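Long-range contact in catechol 2,3-dioxygenase (Pseudomonas sp. KL28, PDB 3HPY), which probably cleaves catechol with dioxygen at an iron centre, opening the ring next to its hydroxyl groups to give 2-hydroxy-6-oxohexa-2,4-dienoate: residues D67-V73 and L117-A122. Residue numbers count along the deposited sequence, not the author numbering.
Sequences DFFGFKV and LIELYA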
ATOM      1  N   ASP C  67     -34.668  -7.205   3.086  1.00 32.62           N
ATOM      2  CA  ASP C  67     -35.744  -8.101   3.494  1.00 32.92           C
ATOM      3  C   ASP C  67     -35.286  -8.806   4.766  1.00 32.14           C
ATOM      4  O   ASP C  67     -35.981  -8.806   5.780  1.00 32.18           O
ATOM      5  CB  ASP C  67     -36.046  -9.144   2.412  1.00 33.85           C
ATOM      6  CG  ASP C  67     -36.598  -8.526   1.137  1.00 37.29           C
ATOM      7  OD1 ASP C  67     -37.337  -7.523   1.234  1.00 36.28           O
ATOM      8  OD2 ASP C  67     -36.305  -9.051   0.035  1.00 37.05           O
ATOM      9  N   PHE C  68     -34.094  -9.388   4.711  1.00 31.62           N
ATOM     10  CA  PHE C  68     -33.562 -10.099   5.863  1.00 30.14           C
ATOM     11  C   PHE C  68     -32.051 -10.294   5.793  1.00 29.86           C
ATOM     12  O   PHE C  68     -31.441 -10.165   4.731  1.00 29.90           O
ATOM     13  CB  PHE C  68     -34.272 -11.452   6.001  1.00 29.92           C
ATOM     14  CG  PHE C  68     -34.190 -12.310   4.779  1.00 29.34           C
ATOM     15  CD1 PHE C  68     -33.088 -13.137   4.563  1.00 28.05           C
ATOM     16  CD2 PHE C  68     -35.222 -12.303   3.841  1.00 28.92           C
ATOM     17  CE1 PHE C  68     -33.012 -13.949   3.431  1.00 29.08           C
ATOM     18  CE2 PHE C  68     -35.158 -13.111   2.701  1.00 28.52           C
ATOM     19  CZ  PHE C  68     -34.047 -13.940   2.496  1.00 29.06           C
ATOM     20  N   PHE C  69     -31.458 -10.596   6.942  1.00 29.10           N
ATOM     21  CA  PHE C  69     -30.020 -10.802   7.055  1.00 29.43           C
ATOM     22  C   PHE C  69     -29.771 -12.112   7.798  1.00 28.01           C
ATOM     23  O   PHE C  69     -30.206 -12.274   8.936  1.00 27.32           O
ATOM     24  CB  PHE C  69     -29.400  -9.637   7.824  1.00 29.04           C
ATOM     25  CG  PHE C  69     -27.901  -9.591   7.756  1.00 30.13           C
ATOM     26  CD1 PHE C  69     -27.133  -9.885   8.873  1.00 29.33           C
ATOM     27  CD2 PHE C  69     -27.259  -9.240   6.570  1.00 28.72           C
ATOM     28  CE1 PHE C  69     -25.743  -9.830   8.818  1.00 30.35           C
ATOM     29  CE2 PHE C  69     -25.875  -9.182   6.505  1.00 30.13           C
ATOM     30  CZ  PHE C  69     -25.115  -9.479   7.634  1.00 29.42           C
ATOM     31  N   GLY C  70     -29.062 -13.035   7.159  1.00 25.69           N
ATOM     32  CA  GLY C  70     -28.809 -14.319   7.787  1.00 26.49           C
ATOM     33  C   GLY C  70     -27.392 -14.598   8.258  1.00 26.00           C
ATOM     34  O   GLY C  70     -26.433 -14.011   7.765  1.00 25.74           O
ATOM     35  N   PHE C  71     -27.280 -15.515   9.214  1.00 25.60           N
ATOM     36  CA  PHE C  71     -25.996 -15.915   9.785  1.00 27.16           C
ATOM     37  C   PHE C  71     -25.834 -17.432   9.717  1.00 28.79           C
ATOM     38  O   PHE C  71     -26.722 -18.174  10.143  1.00 28.12           O
ATOM     39  CB  PHE C  71     -25.924 -15.512  11.254  1.00 26.33           C
ATOM     40  CG  PHE C  71     -25.783 -14.039  11.487  1.00 27.41           C
ATOM     41  CD1 PHE C  71     -24.531 -13.447  11.478  1.00 25.23           C
ATOM     42  CD2 PHE C  71     -26.897 -13.251  11.785  1.00 27.04           C
ATOM     43  CE1 PHE C  71     -24.381 -12.103  11.770  1.00 23.06           C
ATOM     44  CE2 PHE C  71     -26.754 -11.894  12.080  1.00 25.74           C
ATOM     45  CZ  PHE C  71     -25.496 -11.324  12.073  1.00 24.81           C
ATOM     46  N   LYS C  72     -24.701 -17.901   9.203  1.00 29.37           N
ATOM     47  CA  LYS C  72     -24.482 -19.341   9.157  1.00 28.18           C
ATOM     48  C   LYS C  72     -24.002 -19.776  10.536  1.00 26.76           C
ATOM     49  O   LYS C  72     -23.232 -19.053  11.171  1.00 26.44           O
ATOM     50  CB  LYS C  72     -23.437 -19.710   8.104  1.00 29.63           C
ATOM     51  CG  LYS C  72     -23.199 -21.208   8.031  1.00 28.64           C
ATOM     52  CD  LYS C  72     -22.442 -21.630   6.798  1.00 29.60           C
ATOM     53  CE  LYS C  72     -22.202 -23.128   6.817  1.00 30.84           C
ATOM     54  NZ  LYS C  72     -21.638 -23.598   5.519  1.00 30.89           N
ATOM     55  N   VAL C  73     -24.476 -20.928  11.015  1.00 24.34           N
ATOM     56  CA  VAL C  73     -24.054 -21.435  12.330  1.00 25.04           C
ATOM     57  C   VAL C  73     -23.194 -22.687  12.123  1.00 24.97           C
ATOM     58  O   VAL C  73     -23.114 -23.203  11.009  1.00 24.90           O
ATOM     59  CB  VAL C  73     -25.263 -21.779  13.242  1.00 25.06           C
ATOM     60  CG1 VAL C  73     -26.182 -20.566  13.364  1.00 23.31           C
ATOM     61  CG2 VAL C  73     -26.019 -22.983  12.692  1.00 24.23           C
ATOM     62  N   LEU C 117     -35.567  -8.467  10.306  1.00 33.30           N
ATOM     63  CA  LEU C 117     -35.693  -9.917  10.295  1.00 33.95           C
ATOM     64  C   LEU C 117     -34.305 -10.547  10.214  1.00 34.01           C
ATOM     65  O   LEU C 117     -33.501 -10.184   9.361  1.00 34.51           O
ATOM     66  CB  LEU C 117     -36.526 -10.372   9.096  1.00 33.74           C
ATOM     67  CG  LEU C 117     -37.856  -9.648   8.867  1.00 33.24           C
ATOM     68  CD1 LEU C 117     -38.624 -10.344   7.758  1.00 35.34           C
ATOM     69  CD2 LEU C 117     -38.665  -9.635  10.147  1.00 33.35           C
ATOM     70  N   ILE C 118     -34.034 -11.493  11.105  1.00 33.64           N
ATOM     71  CA  ILE C 118     -32.747 -12.175  11.141  1.00 31.52           C
ATOM     72  C   ILE C 118     -32.942 -13.647  10.795  1.00 30.85           C
ATOM     73  O   ILE C 118     -33.971 -14.237  11.114  1.00 30.64           O
ATOM     74  CB  ILE C 118     -32.119 -12.072  12.543  1.00 29.82           C
ATOM     75  CG1 ILE C 118     -32.126 -10.617  13.010  1.00 29.32           C
ATOM     76  CG2 ILE C 118     -30.696 -12.606  12.522  1.00 29.44           C
ATOM     77  CD1 ILE C 118     -31.232  -9.696  12.212  1.00 27.58           C
ATOM     78  N   GLU C 119     -31.955 -14.235  10.133  1.00 30.38           N
ATOM     79  CA  GLU C 119     -32.029 -15.638   9.756  1.00 30.94           C
ATOM     80  C   GLU C 119     -30.806 -16.399  10.254  1.00 30.79           C
ATOM     81  O   GLU C 119     -29.719 -15.841  10.348  1.00 32.00           O
ATOM     82  CB  GLU C 119     -32.128 -15.778   8.234  1.00 32.35           C
ATOM     83  CG  GLU C 119     -33.549 -15.822   7.692  1.00 30.02           C
ATOM     84  CD  GLU C 119     -33.586 -16.116   6.210  1.00 29.92           C
ATOM     85  OE1 GLU C 119     -32.643 -16.766   5.708  1.00 25.34           O
ATOM     86  OE2 GLU C 119     -34.565 -15.713   5.542  1.00 33.17           O
ATOM     87  N   LEU C 120     -31.003 -17.672  10.574  1.00 30.36           N
ATOM     88  CA  LEU C 120     -29.930 -18.547  11.041  1.00 30.01           C
ATOM     89  C   LEU C 120     -30.055 -19.854  10.261  1.00 31.65           C
ATOM     90  O   LEU C 120     -31.133 -20.448  10.211  1.00 31.80           O
ATOM     91  CB  LEU C 120     -30.081 -18.820  12.544  1.00 30.40           C
ATOM     92  CG  LEU C 120     -29.242 -18.032  13.558  1.00 29.26           C
ATOM     93  CD1 LEU C 120     -29.176 -16.562  13.205  1.00 31.54           C
ATOM     94  CD2 LEU C 120     -29.844 -18.220  14.923  1.00 30.47           C
ATOM     95  N   TYR C 121     -28.968 -20.286   9.627  1.00 30.67           N
ATOM     96  CA  TYR C 121     -28.990 -21.529   8.873  1.00 31.14           C
ATOM     97  C   TYR C 121     -27.670 -22.244   9.049  1.00 31.34           C
ATOM     98  O   TYR C 121     -26.658 -21.621   9.365  1.00 30.45           O
ATOM     99  CB  TYR C 121     -29.208 -21.268   7.380  1.00 32.23           C
ATOM    100  CG  TYR C 121     -28.071 -20.518   6.710  1.00 30.45           C
ATOM    101  CD1 TYR C 121     -27.960 -19.132   6.823  1.00 31.86           C
ATOM    102  CD2 TYR C 121     -27.120 -21.196   5.945  1.00 30.59           C
ATOM    103  CE1 TYR C 121     -26.929 -18.434   6.181  1.00 31.68           C
ATOM    104  CE2 TYR C 121     -26.088 -20.514   5.303  1.00 31.68           C
ATOM    105  CZ  TYR C 121     -26.002 -19.133   5.419  1.00 32.07           C
ATOM    106  OH  TYR C 121     -25.012 -18.458   4.734  1.00 33.07           O
ATOM    107  N   ALA C 122     -27.681 -23.553   8.826  1.00 31.67           N
ATOM    108  CA  ALA C 122     -26.468 -24.350   8.959  1.00 32.61           C
ATOM    109  C   ALA C 122     -26.054 -24.954   7.632  1.00 32.44           C
ATOM    110  O   ALA C 122     -24.941 -25.465   7.495  1.00 32.98           O
ATOM    111  CB  ALA C 122     -26.684 -25.456   9.982  1.00 31.17           C
TER
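The two segments pair as parallel strands, their axes 25° apart and 4.3 Å at closest approach. Five backbone hydrogen bonds weave between them: Phe-69 N to Leu-117 O (3.2 Å), Glu-119 N to Phe-69 O (2.9 Å), Phe-71 N to Glu-119 O (2.7 Å), Tyr-121 N to Phe-71 O (3.1 Å) and Val-73 N to Tyr-121 O (2.8 Å). At Gly-70 the strands close in, its CA lying 4.0 Å from Glu-119 CA; a CB there would crowd Glu-119 CB.

On the face with Phe-69, apolar packing links Phe-71 CD2 to Ile-118 CG2 (3.9 Å) and Phe-71 CB to Leu-120 CD1 (3.9 Å). Val-73 CG1 extends it to Leu-120 CG (4.0 Å), and both residues lean on helix 76-89. The other face is more polar: Glu-119 OE2 sits over the Phe-68 ring, 3.1 Å from Phe-68 CD1, held by salt bridges to Arg-107 and Arg-109, the latter also cation-pi partner of Phe-68. Lys-72 CA makes a CH-pi contact with the Tyr-121 ring, 4.0 Å from its centroid, while NZ forms salt bridges with Asp-52 of the same chain and Asp-278 of a second subunit.

Strand 9-16 flanks 67-73 on its other edge, with a classic beta bulge at Asp-67 and Phe-68 opposite Gln-13. The contact joins the first and last strands of a βαβββ module of the vicinal-oxygen-chelate (glyoxalase-like) fold, in the N-terminal domain; the side chain of Phe-69 is about 10 Å from the bound iron of the C-terminal domain.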